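Local coordinates for L-tyrosine isonitrile synthase (Pseudomonas aeruginosa, PDB 3E59), which catalyses conversion of the amino group of L-tyrosine into an isonitrile, taking the carbon from C2 of ribulose 5-phosphate, in paerucumarin biosynthesis, at residues A[200-203]-A[204-207]; A[277-280]-A[281-284]; A[44-47]-A[48-51]; A[241-244]-A[245-249]; A[128-131]-A[132-136]. All coordinates share one frame; numbering follows the deposited sequence.

Contact 1 (A[200-203]-A[204-207]); sequences RAIT and RFLY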
# COMPACT_ATOMS: atom_id res chain seq x y z
N ARG A 200 -1.41 -6.27 14.87
CA ARG A 200 -2.51 -7.24 14.68
C ARG A 200 -2.89 -7.43 13.21
O ARG A 200 -3.17 -8.55 12.77
CB ARG A 200 -3.75 -6.92 15.56
CG ARG A 200 -4.98 -7.86 15.34
CD ARG A 200 -5.80 -8.15 16.60
NE ARG A 200 -7.03 -7.37 16.69
CZ ARG A 200 -8.27 -7.87 16.81
NH1 ARG A 200 -8.50 -9.17 16.85
NH2 ARG A 200 -9.30 -7.03 16.89
N ALA A 201 -2.89 -6.33 12.46
CA ALA A 201 -3.26 -6.37 11.05
C ALA A 201 -2.23 -7.09 10.18
O ALA A 201 -2.57 -7.94 9.34
CB ALA A 201 -3.49 -4.97 10.54
N ILE A 202 -0.96 -6.74 10.40
CA ILE A 202 0.14 -7.39 9.69
C ILE A 202 0.20 -8.89 10.01
O ILE A 202 0.48 -9.69 9.13
CB ILE A 202 1.50 -6.71 9.97
CG1 ILE A 202 1.46 -5.21 9.59
CG2 ILE A 202 2.64 -7.46 9.26
CD1 ILE A 202 0.95 -4.87 8.14
N THR A 203 -0.04 -9.25 11.27
CA THR A 203 -0.14 -10.66 11.66
C THR A 203 -1.24 -11.34 10.84
O THR A 203 -1.05 -12.43 10.30
CB THR A 203 -0.41 -10.82 13.17
OG1 THR A 203 0.62 -10.15 13.91
CG2 THR A 203 -0.44 -12.30 13.57
N ARG A 204 -2.39 -10.68 10.73
CA ARG A 204 -3.51 -11.25 9.99
C ARG A 204 -3.20 -11.50 8.51
O ARG A 204 -3.61 -12.54 7.98
CB ARG A 204 -4.79 -10.43 10.17
CG ARG A 204 -6.04 -11.12 9.61
CD ARG A 204 -7.31 -10.31 9.81
NE ARG A 204 -7.30 -9.06 9.05
CZ ARG A 204 -7.06 -7.86 9.57
NH1 ARG A 204 -6.79 -7.74 10.87
NH2 ARG A 204 -7.07 -6.77 8.79
N PHE A 205 -2.49 -10.57 7.84
CA PHE A 205 -2.10 -10.76 6.44
C PHE A 205 -1.21 -11.98 6.29
O PHE A 205 -1.39 -12.79 5.40
CB PHE A 205 -1.31 -9.57 5.87
CG PHE A 205 -2.02 -8.24 5.89
CD1 PHE A 205 -3.40 -8.15 6.04
CD2 PHE A 205 -1.29 -7.06 5.72
CE1 PHE A 205 -4.03 -6.91 6.05
CE2 PHE A 205 -1.92 -5.81 5.72
CZ PHE A 205 -3.28 -5.74 5.89
N LEU A 206 -0.21 -12.07 7.16
CA LEU A 206 0.73 -13.20 7.14
C LEU A 206 0.03 -14.52 7.45
O LEU A 206 0.27 -15.52 6.77
CB LEU A 206 1.89 -12.95 8.12
CG LEU A 206 2.73 -11.72 7.77
CD1 LEU A 206 3.69 -11.40 8.89
CD2 LEU A 206 3.48 -11.89 6.45
N TYR A 207 -0.83 -14.52 8.46
CA TYR A 207 -1.59 -15.72 8.80
C TYR A 207 -2.49 -16.16 7.64
O TYR A 207 -2.50 -17.34 7.24
CB TYR A 207 -2.39 -15.49 10.08
CG TYR A 207 -3.41 -16.57 10.38
CD1 TYR A 207 -3.01 -17.76 10.98
CD2 TYR A 207 -4.76 -16.39 10.09
CE1 TYR A 207 -3.92 -18.76 11.27
CE2 TYR A 207 -5.70 -17.40 10.37
CZ TYR A 207 -5.26 -18.58 10.96
OH TYR A 207 -6.13 -19.60 11.25

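Contact 2 (A[277-280]-A[281-284]); sequences WLTP and WHGV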
# COMPACT_ATOMS: atom_id res chain seq x y z
N TRP A 277 -8.05 -2.17 5.77
CA TRP A 277 -6.75 -2.83 5.61
C TRP A 277 -6.56 -3.55 4.26
O TRP A 277 -5.45 -3.99 3.94
CB TRP A 277 -6.51 -3.83 6.77
CG TRP A 277 -6.28 -3.14 8.09
CD1 TRP A 277 -7.20 -2.92 9.08
CD2 TRP A 277 -5.05 -2.57 8.55
NE1 TRP A 277 -6.62 -2.26 10.13
CE2 TRP A 277 -5.30 -2.03 9.83
CE3 TRP A 277 -3.76 -2.47 8.02
CZ2 TRP A 277 -4.30 -1.38 10.59
CZ3 TRP A 277 -2.76 -1.84 8.78
CH2 TRP A 277 -3.05 -1.30 10.05
N LEU A 278 -7.63 -3.68 3.48
CA LEU A 278 -7.58 -4.49 2.27
C LEU A 278 -6.94 -3.72 1.13
O LEU A 278 -7.28 -2.56 0.89
CB LEU A 278 -8.98 -4.98 1.86
CG LEU A 278 -9.05 -6.02 0.73
CD1 LEU A 278 -8.20 -7.27 1.04
CD2 LEU A 278 -10.50 -6.43 0.47
N THR A 279 -6.03 -4.38 0.43
CA THR A 279 -5.35 -3.83 -0.73
C THR A 279 -5.50 -4.78 -1.94
O THR A 279 -5.75 -5.97 -1.76
CB THR A 279 -3.87 -3.57 -0.42
OG1 THR A 279 -3.25 -4.81 -0.10
CG2 THR A 279 -3.71 -2.58 0.76
N PRO A 280 -5.40 -4.24 -3.18
CA PRO A 280 -5.63 -5.03 -4.40
C PRO A 280 -4.73 -6.26 -4.60
O PRO A 280 -5.14 -7.20 -5.28
CB PRO A 280 -5.43 -4.01 -5.53
CG PRO A 280 -4.75 -2.84 -4.93
CD PRO A 280 -5.14 -2.81 -3.48
N TRP A 281 -3.54 -6.27 -4.01
CA TRP A 281 -2.65 -7.44 -4.12
C TRP A 281 -2.98 -8.54 -3.10
O TRP A 281 -2.31 -9.57 -3.08
CB TRP A 281 -1.18 -7.04 -4.06
CG TRP A 281 -0.81 -6.12 -2.91
CD1 TRP A 281 -0.24 -6.47 -1.71
CD2 TRP A 281 -0.96 -4.69 -2.88
NE1 TRP A 281 -0.05 -5.36 -0.93
CE2 TRP A 281 -0.48 -4.25 -1.61
CE3 TRP A 281 -1.45 -3.74 -3.79
CZ2 TRP A 281 -0.49 -2.89 -1.23
CZ3 TRP A 281 -1.46 -2.38 -3.41
CH2 TRP A 281 -0.98 -1.98 -2.14
N HIS A 282 -4.01 -8.32 -2.28
CA HIS A 282 -4.50 -9.29 -1.30
C HIS A 282 -5.98 -9.63 -1.54
O HIS A 282 -6.58 -10.35 -0.76
CB HIS A 282 -4.33 -8.76 0.13
CG HIS A 282 -2.93 -8.81 0.63
ND1 HIS A 282 -2.39 -9.92 1.22
CD2 HIS A 282 -1.94 -7.88 0.60
CE1 HIS A 282 -1.13 -9.68 1.56
NE2 HIS A 282 -0.83 -8.45 1.19
N GLY A 283 -6.55 -9.12 -2.63
CA GLY A 283 -7.96 -9.35 -2.93
C GLY A 283 -8.29 -9.33 -4.41
O GLY A 283 -7.40 -9.46 -5.26
N VAL A 284 -9.58 -9.20 -4.71
CA VAL A 284 -10.08 -9.24 -6.10
C VAL A 284 -11.06 -8.11 -6.35
O VAL A 284 -11.82 -7.73 -5.45
CB VAL A 284 -10.77 -10.59 -6.47
CG1 VAL A 284 -9.79 -11.74 -6.50
CG2 VAL A 284 -11.94 -10.90 -5.53

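Contact 3 (A[44-47]-A[48-51]); sequences QVQL and PRIA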
# COMPACT_ATOMS: atom_id res chain seq x y z
N GLN A 44 -3.16 20.11 10.63
CA GLN A 44 -1.95 20.65 11.24
C GLN A 44 -0.69 20.05 10.63
O GLN A 44 0.29 20.76 10.37
CB GLN A 44 -1.96 20.38 12.75
CG GLN A 44 -3.12 21.02 13.49
CD GLN A 44 -3.03 20.83 15.00
OE1 GLN A 44 -2.20 20.06 15.51
NE2 GLN A 44 -3.88 21.55 15.72
N VAL A 45 -0.71 18.74 10.39
CA VAL A 45 0.45 18.03 9.87
C VAL A 45 0.62 18.22 8.35
O VAL A 45 1.70 18.56 7.88
CB VAL A 45 0.41 16.52 10.23
CG1 VAL A 45 1.60 15.77 9.64
CG2 VAL A 45 0.36 16.33 11.73
N GLN A 46 -0.46 18.03 7.60
CA GLN A 46 -0.35 17.89 6.15
C GLN A 46 -0.32 19.21 5.41
O GLN A 46 0.38 19.32 4.40
CB GLN A 46 -1.47 17.00 5.61
CG GLN A 46 -1.49 15.57 6.19
CD GLN A 46 -0.24 14.75 5.87
OE1 GLN A 46 0.51 15.05 4.93
NE2 GLN A 46 -0.01 13.68 6.65
N LEU A 47 -1.07 20.20 5.90
CA LEU A 47 -1.25 21.48 5.19
C LEU A 47 0.03 22.29 4.89
O LEU A 47 0.21 22.75 3.76
CB LEU A 47 -2.33 22.37 5.83
CG LEU A 47 -3.79 22.07 5.48
CD1 LEU A 47 -4.72 23.21 5.88
CD2 LEU A 47 -3.95 21.79 3.99
N PRO A 48 0.92 22.48 5.89
CA PRO A 48 2.15 23.18 5.51
C PRO A 48 3.04 22.37 4.56
O PRO A 48 3.79 22.96 3.80
CB PRO A 48 2.85 23.44 6.84
CG PRO A 48 2.25 22.50 7.81
CD PRO A 48 0.89 22.11 7.31
N ARG A 49 2.93 21.03 4.60
CA ARG A 49 3.71 20.15 3.73
C ARG A 49 3.29 20.28 2.26
O ARG A 49 4.14 20.37 1.36
CB ARG A 49 3.64 18.68 4.19
CG ARG A 49 4.32 18.40 5.53
CD ARG A 49 4.28 16.91 5.90
NE ARG A 49 5.11 16.08 5.02
CZ ARG A 49 6.45 16.06 5.03
NH1 ARG A 49 7.13 16.83 5.88
NH2 ARG A 49 7.11 15.28 4.20
N ILE A 50 1.97 20.29 2.03
CA ILE A 50 1.40 20.53 0.70
C ILE A 50 1.71 21.96 0.27
O ILE A 50 2.11 22.20 -0.87
CB ILE A 50 -0.15 20.33 0.69
CG1 ILE A 50 -0.51 18.86 0.98
CG2 ILE A 50 -0.76 20.80 -0.63
CD1 ILE A 50 -1.94 18.66 1.39
N ALA A 51 1.54 22.90 1.20
CA ALA A 51 1.73 24.32 0.93
C ALA A 51 3.17 24.64 0.49
O ALA A 51 3.39 25.58 -0.26
CB ALA A 51 1.34 25.15 2.15
O HOH W 1 3.15 13.78 4.67

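Contact 4 (A[241-244]-A[245-249]); sequences GALL and ADQFP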
# COMPACT_ATOMS: atom_id res chain seq x y z
N GLY A 241 10.45 3.03 4.62
CA GLY A 241 9.90 4.37 4.85
C GLY A 241 10.95 5.40 5.24
O GLY A 241 10.92 6.55 4.76
N ALA A 242 11.87 5.00 6.12
CA ALA A 242 12.97 5.85 6.56
C ALA A 242 13.93 6.20 5.42
O ALA A 242 14.33 7.36 5.25
CB ALA A 242 13.70 5.20 7.73
N LEU A 243 14.29 5.18 4.63
CA LEU A 243 15.05 5.37 3.41
C LEU A 243 14.38 6.41 2.49
O LEU A 243 15.03 7.34 2.03
CB LEU A 243 15.28 4.03 2.69
CG LEU A 243 16.06 4.07 1.36
CD1 LEU A 243 16.82 2.77 1.11
CD2 LEU A 243 15.15 4.40 0.17
N LEU A 244 13.09 6.25 2.23
CA LEU A 244 12.35 7.17 1.36
C LEU A 244 12.19 8.58 1.93
O LEU A 244 12.02 9.54 1.17
CB LEU A 244 10.96 6.60 1.05
CG LEU A 244 10.87 5.29 0.26
CD1 LEU A 244 9.45 4.70 0.36
CD2 LEU A 244 11.29 5.52 -1.19
N ALA A 245 12.22 8.73 3.26
CA ALA A 245 12.17 10.07 3.87
C ALA A 245 13.44 10.87 3.55
O ALA A 245 13.41 12.09 3.45
CB ALA A 245 11.91 10.00 5.37
N ASP A 246 14.56 10.16 3.39
CA ASP A 246 15.81 10.81 2.97
C ASP A 246 15.89 10.98 1.46
O ASP A 246 16.48 11.94 0.97
CB ASP A 246 17.02 10.03 3.47
CG ASP A 246 17.33 10.31 4.94
OD1 ASP A 246 16.71 11.23 5.52
OD2 ASP A 246 18.20 9.62 5.50
N GLN A 247 15.30 10.04 0.71
CA GLN A 247 15.28 10.17 -0.75
C GLN A 247 14.38 11.33 -1.16
O GLN A 247 14.76 12.12 -2.02
CB GLN A 247 14.81 8.89 -1.43
CG GLN A 247 15.73 7.68 -1.24
CD GLN A 247 17.03 7.81 -2.01
OE1 GLN A 247 18.12 7.60 -1.46
NE2 GLN A 247 16.93 8.16 -3.29
N PHE A 248 13.20 11.42 -0.53
CA PHE A 248 12.15 12.39 -0.89
C PHE A 248 11.63 13.10 0.36
O PHE A 248 10.50 12.85 0.77
CB PHE A 248 10.96 11.70 -1.58
CG PHE A 248 11.34 10.79 -2.71
CD1 PHE A 248 11.88 11.31 -3.89
CD2 PHE A 248 11.15 9.41 -2.60
CE1 PHE A 248 12.24 10.46 -4.94
CE2 PHE A 248 11.51 8.55 -3.63
CZ PHE A 248 12.06 9.08 -4.81
N PRO A 249 12.45 13.99 0.97
CA PRO A 249 12.08 14.58 2.27
C PRO A 249 10.73 15.33 2.30
O PRO A 249 9.98 15.19 3.28
CB PRO A 249 13.24 15.55 2.54
CG PRO A 249 14.38 15.02 1.73
CD PRO A 249 13.74 14.52 0.48
O HOH W 2 17.99 7.34 1.43

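Contact 5 (A[128-131]-A[132-136]); sequences AHIS and AYQDA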
# COMPACT_ATOMS: atom_id res chain seq x y z
N ALA A 128 12.08 -13.61 -8.35
CA ALA A 128 11.60 -13.72 -9.73
C ALA A 128 10.15 -13.30 -9.83
O ALA A 128 9.77 -12.63 -10.78
CB ALA A 128 11.77 -15.15 -10.25
N HIS A 129 9.34 -13.70 -8.85
CA HIS A 129 7.94 -13.30 -8.81
C HIS A 129 7.81 -11.79 -8.65
O HIS A 129 7.00 -11.15 -9.35
CB HIS A 129 7.19 -14.03 -7.69
CG HIS A 129 6.78 -15.42 -8.03
ND1 HIS A 129 5.62 -15.71 -8.72
CD2 HIS A 129 7.37 -16.62 -7.78
CE1 HIS A 129 5.51 -17.01 -8.87
NE2 HIS A 129 6.56 -17.59 -8.31
N ILE A 130 8.62 -11.23 -7.75
CA ILE A 130 8.64 -9.78 -7.51
C ILE A 130 9.03 -9.01 -8.78
O ILE A 130 8.36 -8.05 -9.16
CB ILE A 130 9.56 -9.41 -6.30
CG1 ILE A 130 8.98 -9.97 -5.00
CG2 ILE A 130 9.74 -7.88 -6.17
CD1 ILE A 130 10.02 -10.15 -3.97
N SER A 131 10.10 -9.45 -9.44
CA SER A 131 10.53 -8.83 -10.69
C SER A 131 9.46 -8.89 -11.78
O SER A 131 9.28 -7.92 -12.51
CB SER A 131 11.84 -9.45 -11.20
OG SER A 131 12.95 -8.90 -10.52
N ALA A 132 8.76 -10.02 -11.89
CA ALA A 132 7.67 -10.17 -12.86
C ALA A 132 6.49 -9.24 -12.55
O ALA A 132 5.89 -8.64 -13.46
CB ALA A 132 7.22 -11.62 -12.92
N TYR A 133 6.15 -9.13 -11.26
CA TYR A 133 5.09 -8.22 -10.82
C TYR A 133 5.45 -6.76 -11.08
O TYR A 133 4.59 -5.98 -11.53
CB TYR A 133 4.78 -8.45 -9.34
CG TYR A 133 3.58 -7.67 -8.82
CD1 TYR A 133 3.73 -6.40 -8.26
CD2 TYR A 133 2.29 -8.22 -8.89
CE1 TYR A 133 2.64 -5.69 -7.77
CE2 TYR A 133 1.18 -7.51 -8.41
CZ TYR A 133 1.37 -6.25 -7.85
OH TYR A 133 0.29 -5.56 -7.37
N GLN A 134 6.70 -6.40 -10.78
CA GLN A 134 7.25 -5.07 -11.04
C GLN A 134 7.09 -4.68 -12.50
O GLN A 134 6.57 -3.60 -12.82
CB GLN A 134 8.73 -5.00 -10.63
CG GLN A 134 8.99 -4.72 -9.14
CD GLN A 134 10.47 -4.65 -8.77
OE1 GLN A 134 10.83 -4.82 -7.61
NE2 GLN A 134 11.33 -4.41 -9.75
N ASP A 135 7.53 -5.57 -13.39
CA ASP A 135 7.53 -5.36 -14.84
C ASP A 135 6.11 -5.24 -15.37
O ASP A 135 5.83 -4.40 -16.22
CB ASP A 135 8.27 -6.50 -15.57
CG ASP A 135 9.77 -6.55 -15.25
OD1 ASP A 135 10.33 -5.54 -14.76
OD2 ASP A 135 10.39 -7.61 -15.48
N ALA A 136 5.23 -6.10 -14.86
CA ALA A 136 3.83 -6.12 -15.27
C ALA A 136 3.06 -4.90 -14.76
O ALA A 136 2.17 -4.40 -15.46
CB ALA A 136 3.17 -7.41 -14.81

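Contact 1 (A[200-203]-A[204-207])
Arg-204 folds back toward Ala-201 and Arg-200 while Ile-202 leans on Phe-205 and Leu-206, all within two turns of the alpha-helix 193-210. The backbone is regular: the N-H groups of Arg-204 to Tyr-207 each bond to the carbonyl four residues earlier, the shortest being Tyr-207 N to Thr-203 O at 2.8 Å. Arg-204 starts with CG anti to the backbone N (chi1 -170°), and its chain bends at chi3 (66°), turning the guanidinium back along the helix until NH1 lies 3.8 Å from Ala-201 CA. The methyl of Ala-201 is small enough for the guanidinium to lie close to its CA, and Trp-277 packs against both residues. Arg-204 NH1 stays 5.8 Å from Arg-200 NE, so the two like charges are near but not in contact.

Thr-203 suits a buried place on the helix because its hydroxyl finds a partner in the helix itself. OG1, beside the backbone N, is hydrogen-bonded to Tyr-199 O; the side chain also touches Lys-227 and Ala-230 of helix 219-247.

Ile-202 divides its branches between two neighbours. CD1 reaches Phe-205 CE2 at 3.9 Å, meeting the ring obliquely, and CG2 approaches Leu-206 CD1 at 4.1 Å; the residue also packs on Ile-234 of helix 219-247. A chi1 of -60° lays the Phe-205 ring back over the preceding turn, where it takes Ala-201 O over one face, off-centre toward the rim, with the oxygen 3.4 Å from Phe-205 CD1.

Contact 2 (A[277-280]-A[281-284])
The chain reverses direction at Pro-280 and Trp-281, where His-282 N donates to Thr-279 O at 3.0 Å from well above the carbonyl plane (47° out of it). Across this bend the side chain of Thr-279 lies over the indole of Trp-281. Thr-279 CB sits 3.6 Å from the centroid of the six-membered ring, almost on its normal, which is a CH-pi contact; Thr-279 OG1 rests above the same face, off toward the rim, 3.2 Å from Trp-281 CE2. The indole is placed there by a chi1 of 49°, which sets CG between the backbone N and the carbonyl carbon.

The bond, together with phi and psi of Pro-280 and Trp-281, both in or near the right-handed helical region, defines a type I beta turn, in a loop leading into strand 284-287. Proline suits position i+1, since its ring holds phi close to the required value, here -58°. Its side chain runs alongside the indole, with Pro-280 CG 3.6 Å from Trp-281 CE3, while Phe-67 and Pro-68 also pack on Trp-281. The imidazole of His-282 presents its edge to the threonine hydroxyl, CD2 lying 3.4 Å from Thr-279 OG1; its ND1 is hydrogen-bonded to Lys-76 NZ. Gly-283, without a side chain, lets Leu-278 CD1 approach the backbone, 3.9 Å from His-282 O and 4.4 Å from Gly-283 N.

Contact 3 (A[44-47]-A[48-51])
Within helix 35-55, a proline kink brings the ring of Pro-48 against the turn that contains Gln-44 and Leu-47. Having no N-H, Pro-48 cannot donate to the carbonyl of Gln-44; instead Pro-48 CD lies 3.4 Å from Gln-44 O. The ring also abuts the residue before it, with its CD 3.6 Å from Leu-47 CB.

Helical bonding is in place past this point. Ile-50 N donates to Gln-46 O at 3.0 Å in a nearly straight bond (164°), and Ala-51 N donates to Leu-47 O at 2.9 Å. A proline in the middle of a helix thus costs a bond and leaves the helix kinked without ending it. Ala-51 CB lies close to Leu-47 O, 3.1 Å away, the same carbonyl that its N-H uses.

On another side of the helix, Gln-46 and Arg-49 are joined through a water. The water donates to Gln-46 OE1 at 2.9 Å and accepts a weak bond from Arg-49 NE at 3.0 Å. Arginine serves here because its aliphatic part can run past the Val-45 carbonyl, with Arg-49 CG 3.5 Å from Val-45 O, before the chain bends at chi3 (69°). Beyond the bend, NH2 is bonded to the carbonyls of Pro-249 and Ala-251, and Gln-46 NE2 is bonded to Leu-264 O. Ile-50 packs on Val-15 of helix 11-20 and on Ile-252 of strand 252-255.

Contact 4 (A[241-244]-A[245-249])
Phe-248 N to Leu-244 O, at 2.8 Å, is the shortest of the backbone bonds between the two segments, and Ala-245 N to Gly-241 O follows at 2.9 Å. Leu-243 O is gripped more than once: Gln-247 N donates to it at 3.0 Å, in the carbonyl plane, and a water donates to it at the same time. That water also donates to Gln-247 OE1 at 2.9 Å, linking side chain and backbone one turn apart. The bend of the glutamine at chi2 (-71°) brings its amide oxygen to the water. Weak additional bonds run from Ala-245 N to Ala-242 O and from Asp-246 N to the carbonyls of Ala-242 and Leu-243, while Asp-246 OD2 is held by Tyr-178 OH.

Around these polar links lies apolar packing. The methylene part of glutamine serves here as a hydrophobic surface, Gln-247 CG lying 3.6 Å from Leu-243 CD2. Leu-244 reaches the aromatic ring through one methyl, CD2 being 3.9 Å from Phe-248 CE2. Phe-152 meets the Phe-248 ring edge-to-face, and Val-63 of strand 60-64 touches both Leu-244 and Phe-248, so both side chains pack the end of the helix against the parallel sheet. Phe-248 is the first residue to leave helical torsions, yet its N-H still belongs to the last turn: the arrangement is the C-terminal end of helix 219-247.

Contact 5 (A[128-131]-A[132-136])
Backbone hydrogen bonds form the frame here, tying Ala-132, Tyr-133, Gln-134 and Asp-135 to Ala-128, His-129, Ile-130 and Ser-131 in regular alpha-helical fashion within helix 127-144. The shortest, Gln-134 N to Ile-130 O at 2.8 Å, is also the straightest (165°). Alanines at 128 and 132 suit an exposed side of the helix, needing no partner for a side chain; Ala-132 CB lies 3.5 Å from Ala-128 O.

Van der Waals contact across the turn is slight. Gln-134 has two conformers; in the one described, its CG lies 3.4 Å from Ile-130 O and its OE1 approaches the CG2 methyl of Ile-130, so these approaches are less certain.

The polar side chains find their partners outside the two segments. Tyr-133, with CG anti to the backbone N (chi1 -173°), carries its hydroxyl away from the preceding turn to Glu-86 OE2 and sets its ring against Phe-67 and Pro-82. Ser-131 OG, beside its own backbone N, is hydrogen-bonded to Arg-117 NH2 and weakly to Asp-127 O. In the same conformer Gln-134 NE2 is hydrogen-bonded to Glu-155 OE2.

One close polar approach lacks a proton to share. The carboxylate of Asp-135 turns back toward the preceding turn, so OD2 is 3.2 Å and OD1 3.4 Å from Ser-131 O. The same carbonyl accepts Asp-135 N at 3.1 Å; the carboxylate adds no attraction to this carbonyl, and the bond from Asp-135 N probably offsets part of the repulsion.

Contact 2 is the most buried, a beta turn, whereas contacts 1, 3, 4 and 5 lie along helices with one side covered and another nearer solvent. Contacts 1 and 2 touch: the rings of Phe-205 and His-282 meet. Contact 5 reaches contact 2 where Tyr-133 OH approaches Trp-281 CB. Contacts 3 and 4 are joined by the arginine-to-carbonyl hydrogen bond between helix 35-55 and the chain just after helix 219-247. Aromatic packing marks contact 2, and contact 1 mixes apolar side chains with a folded-back arginine; a water joins two side chains in contact 3 and a side chain to a carbonyl in contact 4, and the polar chains of contact 5 bond beyond its own turns.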